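Local coordinates for protein aspartate carbamoyltransferase (PDB 7K46) that probably catalyses the transfer of a carbamoyl group from carbamoyl phosphate to L-aspartate, an early step of pyrimidine biosynthesis, at residues A[28-31]-A[32-36]. Sequence-based numbering, arbitrary orientation.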
# COMPACT_ATOMS: atom_id res chain seq x y z
N ALA A 28 17.12 -11.95 -25.24
CA ALA A 28 16.96 -12.86 -24.11
C ALA A 28 15.84 -12.39 -23.19
O ALA A 28 15.08 -13.22 -22.68
CB ALA A 28 18.28 -12.97 -23.34
N LEU A 29 15.73 -11.08 -22.97
CA LEU A 29 14.64 -10.57 -22.14
C LEU A 29 13.29 -10.79 -22.81
O LEU A 29 12.29 -11.10 -22.13
CB LEU A 29 14.85 -9.08 -21.85
CG LEU A 29 15.93 -8.70 -20.83
CD1 LEU A 29 16.22 -7.20 -20.85
CD2 LEU A 29 15.51 -9.12 -19.41
N ILE A 30 13.22 -10.63 -24.13
CA ILE A 30 11.98 -10.91 -24.83
C ILE A 30 11.56 -12.36 -24.63
O ILE A 30 10.40 -12.65 -24.32
CB ILE A 30 12.12 -10.55 -26.32
CG1 ILE A 30 12.11 -9.04 -26.51
CG2 ILE A 30 11.01 -11.21 -27.13
CD1 ILE A 30 12.44 -8.61 -27.94
N GLN A 31 12.49 -13.30 -24.83
CA GLN A 31 12.14 -14.71 -24.70
C GLN A 31 11.72 -15.05 -23.27
O GLN A 31 10.78 -15.83 -23.06
CB GLN A 31 13.31 -15.60 -25.14
CG GLN A 31 12.95 -17.07 -25.28
CD GLN A 31 11.86 -17.29 -26.32
OE1 GLN A 31 12.03 -16.95 -27.49
NE2 GLN A 31 10.73 -17.85 -25.89
N LEU A 32 12.41 -14.48 -22.28
CA LEU A 32 12.07 -14.75 -20.89
C LEU A 32 10.69 -14.20 -20.54
O LEU A 32 9.90 -14.86 -19.87
CB LEU A 32 13.14 -14.17 -19.96
CG LEU A 32 12.96 -14.30 -18.43
CD1 LEU A 32 12.76 -15.76 -18.05
CD2 LEU A 32 14.16 -13.70 -17.68
N ALA A 33 10.38 -12.99 -21.02
CA ALA A 33 9.06 -12.41 -20.76
C ALA A 33 7.96 -13.27 -21.39
O ALA A 33 6.93 -13.53 -20.76
CB ALA A 33 9.00 -10.98 -21.29
N LEU A 34 8.18 -13.74 -22.62
CA LEU A 34 7.17 -14.57 -23.26
C LEU A 34 7.03 -15.91 -22.56
O LEU A 34 5.92 -16.43 -22.43
CB LEU A 34 7.53 -14.77 -24.74
CG LEU A 34 7.45 -13.51 -25.60
CD1 LEU A 34 7.88 -13.82 -27.05
CD2 LEU A 34 6.05 -12.92 -25.57
N ASP A 35 8.15 -16.50 -22.10
CA ASP A 35 8.07 -17.76 -21.38
C ASP A 35 7.30 -17.60 -20.07
O ASP A 35 6.49 -18.46 -19.71
CB ASP A 35 9.48 -18.31 -21.12
CG ASP A 35 10.18 -18.77 -22.40
OD1 ASP A 35 9.51 -18.88 -23.44
OD2 ASP A 35 11.40 -19.01 -22.37
N MET A 36 7.52 -16.49 -19.37
CA MET A 36 6.74 -16.21 -18.17
C MET A 36 5.28 -15.96 -18.50
O MET A 36 4.39 -16.39 -17.74
CB MET A 36 7.33 -15.01 -17.43
CG MET A 36 8.65 -15.33 -16.78
SD MET A 36 9.33 -13.87 -15.98
CE MET A 36 10.64 -14.63 -15.04
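Gln-31 reaches one helical turn forward to Asp-35, and its NE2 donates a hydrogen bond of 2.9 Å to OD1 of Asp-35. The glutamine chain sets out with CG anti to the backbone N (chi1 -169°) and then bends at chi2 (61°), which carries the amide along the helix surface toward the carboxylate. The acceptor lies within the amide plane, but NE2 meets OD1 from above the carboxylate, and the two planes are turned 42° apart. This i to i+4 side-chain hydrogen bond lies on the more solvent-accessible face of helix 23-41, within what by family is the carbamoyl phosphate-binding domain. Regular alpha-helical bonding runs beneath it: Leu-32 N to Ala-28 O, Ala-33 N to Leu-29 O, Leu-34 N to Ile-30 O, and Asp-35 N to Gln-31 O. CG of Leu-34 also sits 3.3 Å from O of Ile-30, a tight approach to the carbonyl. Among the apolar groups, Ile-30 and Leu-34 lie side by side, CG2 of Ile-30 being 4.1 Å from CD1 of Leu-34. Ile-30 and Ala-33 pack on helix 142-156, touching Leu-150, whereas Leu-32 and Met-36 touch helix 309-326, at Ala-320 and Phe-323 respectively.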